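Local coordinates for histidinol-phosphatase (Listeria monocytogenes serotype 4b str. H7858, PDB 6NLR), which probably catalyses the hydrolysis of L-histidinol phosphate to L-histidinol and phosphate in histidine biosynthesis, using a trinuclear metal centre, at residues F192-D195 against T196-S200; Y237-K240 against K241-T244. All coordinates share one frame; numbering follows the deposited sequence.

Contact 1: residues F192-D195 against T196-S200; sequences FGED and TSDFS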
loop_
_atom_site.group_PDB
_atom_site.type_symbol
_atom_site.label_atom_id
_atom_site.label_comp_id
_atom_site.label_asym_id
_atom_site.label_seq_id
_atom_site.Cartn_x
_atom_site.Cartn_y
_atom_site.Cartn_z
ATOM N N PHE A 192 -13.332 0.560 16.703
ATOM C CA PHE A 192 -14.538 -0.297 16.621
ATOM C C PHE A 192 -14.483 -1.426 17.648
ATOM O O PHE A 192 -15.383 -2.271 17.581
ATOM C CB PHE A 192 -14.671 -0.852 15.198
ATOM C CG PHE A 192 -14.732 0.219 14.146
ATOM C CD1 PHE A 192 -13.575 0.716 13.570
ATOM C CD2 PHE A 192 -15.953 0.782 13.796
ATOM C CE1 PHE A 192 -13.640 1.738 12.631
ATOM C CE2 PHE A 192 -16.005 1.816 12.885
ATOM C CZ PHE A 192 -14.859 2.281 12.288
ATOM N N GLY A 193 -13.487 -1.428 18.554
ATOM C CA GLY A 193 -13.362 -2.474 19.582
ATOM C C GLY A 193 -13.041 -3.813 18.937
ATOM O O GLY A 193 -13.475 -4.861 19.454
ATOM N N GLU A 194 -12.283 -3.765 17.846
ATOM C CA GLU A 194 -11.872 -4.935 17.047
ATOM C C GLU A 194 -10.355 -5.057 17.128
ATOM O O GLU A 194 -9.660 -4.035 17.390
ATOM C CB GLU A 194 -12.278 -4.745 15.586
ATOM C CG GLU A 194 -13.775 -4.781 15.364
ATOM C CD GLU A 194 -14.418 -6.151 15.463
ATOM O OE1 GLU A 194 -13.683 -7.164 15.654
ATOM O OE2 GLU A 194 -15.661 -6.196 15.423
ATOM N N ASP A 195 -9.866 -6.281 16.919
ATOM C CA ASP A 195 -8.424 -6.619 16.840
ATOM C C ASP A 195 -8.316 -7.899 15.989
ATOM O O ASP A 195 -9.353 -8.410 15.490
ATOM C CB ASP A 195 -7.812 -6.674 18.246
ATOM C CG ASP A 195 -8.424 -7.718 19.155
ATOM O OD1 ASP A 195 -8.670 -8.844 18.635
ATOM O OD2 ASP A 195 -8.674 -7.415 20.362
ATOM N N THR A 196 -7.110 -8.378 15.757
ATOM C CA THR A 196 -6.871 -9.475 14.786
ATOM C C THR A 196 -7.093 -10.800 15.513
ATOM O O THR A 196 -6.955 -11.837 14.839
ATOM C CB THR A 196 -5.498 -9.328 14.116
ATOM O OG1 THR A 196 -4.491 -9.282 15.123
ATOM C CG2 THR A 196 -5.418 -8.089 13.251
ATOM N N SER A 197 -7.468 -10.796 16.795
ATOM C CA SER A 197 -7.639 -12.037 17.574
ATOM C C SER A 197 -8.886 -12.799 17.097
ATOM O O SER A 197 -9.018 -13.976 17.464
ATOM C CB SER A 197 -7.667 -11.778 19.067
ATOM O OG SER A 197 -8.928 -11.284 19.484
ATOM N N ASP A 198 -9.838 -12.170 16.410
ATOM C CA ASP A 198 -11.168 -12.837 16.277
ATOM C C ASP A 198 -11.738 -12.659 14.858
ATOM O O ASP A 198 -13.002 -12.594 14.676
ATOM C CB ASP A 198 -12.084 -12.393 17.424
ATOM C CG ASP A 198 -12.794 -11.090 17.113
ATOM O OD1 ASP A 198 -12.131 -10.177 16.557
ATOM O OD2 ASP A 198 -14.023 -11.023 17.367
ATOM N N PHE A 199 -10.879 -12.699 13.848
ATOM C CA PHE A 199 -11.322 -12.841 12.427
ATOM C C PHE A 199 -12.357 -13.969 12.339
ATOM O O PHE A 199 -12.066 -15.067 12.801
ATOM C CB PHE A 199 -10.145 -13.117 11.482
ATOM C CG PHE A 199 -9.244 -11.944 11.209
ATOM C CD1 PHE A 199 -9.547 -10.665 11.666
ATOM C CD2 PHE A 199 -8.077 -12.110 10.485
ATOM C CE1 PHE A 199 -8.696 -9.590 11.417
ATOM C CE2 PHE A 199 -7.245 -11.035 10.215
ATOM C CZ PHE A 199 -7.549 -9.784 10.689
ATOM N N SER A 200 -13.530 -13.685 11.775
ATOM C CA SER A 200 -14.623 -14.668 11.575
ATOM C C SER A 200 -14.161 -15.735 10.574
ATOM O O SER A 200 -13.171 -15.490 9.825
ATOM C CB SER A 200 -15.855 -13.987 11.052
ATOM O OG SER A 200 -15.616 -13.575 9.717
#
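Asp195 turns its carboxylate forward along the chain to meet Ser197, and a single oxygen does the work. Its OD1 accepts the backbone N-H of Ser197, N to OD1 2.9 Å with an N-H...O angle of 149°, from the anti side and 25° out of the carboxylate plane. The hydroxyl of the same serine donates from the syn side, Ser197 OG to Asp195 OD1 2.6 Å. With CG of Asp195 lying between its own N and carbonyl carbon (chi1 61°), the carboxylate reaches over the next peptide, and two donors from one residue restrain its rotation. Beside this pair, two more acids come close: Glu194 and Asp198 cross at about a right angle with nearly coplanar carboxylates, OE1 of Glu194 to OD1 of Asp198 3.5 Å; if both are ionised they would probably repel, which could raise the pKa of one. The carbonyl O of Thr196 lies over the centre of one face of the Phe199 ring, 4.2 Å above its plane, while Thr196 OG1 is hydrogen-bonded to Glu235. The side-chain-to-backbone bond from Asp195 to the N-H two residues on is that of an Asx turn, here on the surface loop leading to Ser200, the N-cap of helix 201-217.

Contact 2: residues Y237-K240 against K241-T244; sequences YPPK and KIVT
From Pro238, which follows a cis peptide bond, the chain runs through Pro239 at the N-cap position and straight into the first turn of helix 240-248. The carbonyl of Pro239 starts the helical ladder, its O accepting Val243 N at 3.1 Å with an N-H...O angle of 163°, and a weak bond from Ile242 N as well. Lys240 O takes two donors from Thr244: the backbone N at 2.9 Å, and the hydroxyl OG1 at 3.1 Å, which comes from above the carbonyl plane. OG1 can fold back in this way because it stands anti to the carbonyl carbon of Thr244 (chi1 -60°). The bent Lys240 chain passes the same hydroxyl, CE to OG1 3.7 Å. On the buried side the Pro238 ring lies against both Ile242 and Val243: its CB meets CG2 of Ile242 at 3.7 Å, and its CG meets CG2 of Val243 at 4.0 Å, Pro238 and Val243 crossing at about a right angle. Pro239 runs alongside Ile242, CD to CG1 4.0 Å. Chemically, then, the carbonyls of Pro239 and Lys240 find donors within the first turn, while the proline rings cover apolar side chains on the buried side.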
loop_
_atom_site.group_PDB
_atom_site.type_symbol
_atom_site.label_atom_id
_atom_site.label_comp_id
_atom_site.label_asym_id
_atom_site.label_seq_id
_atom_site.Cartn_x
_atom_site.Cartn_y
_atom_site.Cartn_z
ATOM N N TYR A 237 0.502 -5.284 8.626
ATOM C CA TYR A 237 -0.369 -5.657 7.491
ATOM C C TYR A 237 0.436 -6.620 6.637
ATOM O O TYR A 237 1.372 -6.179 5.956
ATOM C CB TYR A 237 -0.792 -4.449 6.633
ATOM C CG TYR A 237 -1.263 -3.190 7.332
ATOM C CD1 TYR A 237 -2.478 -3.126 7.988
ATOM C CD2 TYR A 237 -0.524 -2.012 7.265
ATOM C CE1 TYR A 237 -2.929 -1.954 8.582
ATOM C CE2 TYR A 237 -0.976 -0.818 7.812
ATOM C CZ TYR A 237 -2.194 -0.783 8.460
ATOM O OH TYR A 237 -2.684 0.374 8.995
ATOM N N PRO A 238 0.122 -7.939 6.614
ATOM C CA PRO A 238 -0.967 -8.537 7.382
ATOM C C PRO A 238 -0.495 -8.985 8.768
ATOM O O PRO A 238 0.694 -8.908 9.094
ATOM C CB PRO A 238 -1.377 -9.698 6.476
ATOM C CG PRO A 238 -0.086 -10.119 5.772
ATOM C CD PRO A 238 0.823 -8.918 5.777
ATOM N N PRO A 239 -1.405 -9.474 9.632
ATOM C CA PRO A 239 -1.026 -10.076 10.908
ATOM C C PRO A 239 -0.420 -11.486 10.767
ATOM O O PRO A 239 -0.503 -12.099 9.733
ATOM C CB PRO A 239 -2.335 -10.148 11.692
ATOM C CG PRO A 239 -3.412 -10.126 10.670
ATOM C CD PRO A 239 -2.854 -9.478 9.423
ATOM N N LYS A 240 0.162 -11.955 11.858
ATOM C CA LYS A 240 0.919 -13.224 11.965
ATOM C C LYS A 240 0.124 -14.399 11.371
ATOM O O LYS A 240 0.725 -15.171 10.626
ATOM C CB LYS A 240 1.290 -13.470 13.421
ATOM C CG LYS A 240 2.118 -14.711 13.704
ATOM C CD LYS A 240 3.364 -14.828 12.906
ATOM C CE LYS A 240 4.177 -16.031 13.333
ATOM N NZ LYS A 240 4.550 -15.966 14.764
ATOM N N LYS A 241 -1.146 -14.573 11.706
ATOM C CA LYS A 241 -1.940 -15.738 11.210
ATOM C C LYS A 241 -1.898 -15.764 9.670
ATOM O O LYS A 241 -1.671 -16.848 9.090
ATOM C CB LYS A 241 -3.392 -15.687 11.700
ATOM C CG LYS A 241 -4.126 -17.014 11.590
ATOM C CD LYS A 241 -5.607 -16.944 11.923
ATOM C CE LYS A 241 -6.249 -18.317 11.929
ATOM N NZ LYS A 241 -7.532 -18.342 12.672
ATOM N N ILE A 242 -2.032 -14.610 9.022
ATOM C CA ILE A 242 -2.025 -14.517 7.536
ATOM C C ILE A 242 -0.601 -14.759 7.036
ATOM O O ILE A 242 -0.448 -15.515 6.058
ATOM C CB ILE A 242 -2.589 -13.177 7.059
ATOM C CG1 ILE A 242 -3.994 -12.896 7.611
ATOM C CG2 ILE A 242 -2.497 -13.059 5.539
ATOM C CD1 ILE A 242 -4.971 -14.016 7.503
ATOM N N VAL A 243 0.407 -14.193 7.709
ATOM C CA VAL A 243 1.830 -14.354 7.327
ATOM C C VAL A 243 2.164 -15.852 7.287
ATOM O O VAL A 243 2.802 -16.290 6.324
ATOM C CB VAL A 243 2.770 -13.571 8.265
ATOM C CG1 VAL A 243 4.227 -13.981 8.059
ATOM C CG2 VAL A 243 2.600 -12.062 8.063
ATOM N N THR A 244 1.730 -16.610 8.288
ATOM C CA THR A 244 1.988 -18.065 8.412
ATOM C C THR A 244 1.344 -18.816 7.237
ATOM O O THR A 244 2.038 -19.618 6.632
ATOM C CB THR A 244 1.505 -18.572 9.780
ATOM O OG1 THR A 244 2.271 -17.824 10.724
ATOM C CG2 THR A 244 1.701 -20.053 10.003
#

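Overall arrangement
Contact 1 closes well before contact 2 opens along the chain, yet their centres are 13 Å apart and they meet at Pro239. Its CG lies 3.9 Å from CG2 of Thr196 and 4.0 Å from CE2 of Phe199, so the surface loop of contact 1 packs on the proline that leads into the helix of contact 2. Helix 201-217, which begins just after contact 1, joins them again, since its Met204 and Phe207 touch Ile242. Neither contact supplies a metal ligand. The Pro238 side chain of contact 2 is about 13 Å from a manganese ion and about 14 Å from the cobalt ion; Tyr237 touches the manganese ligand His181.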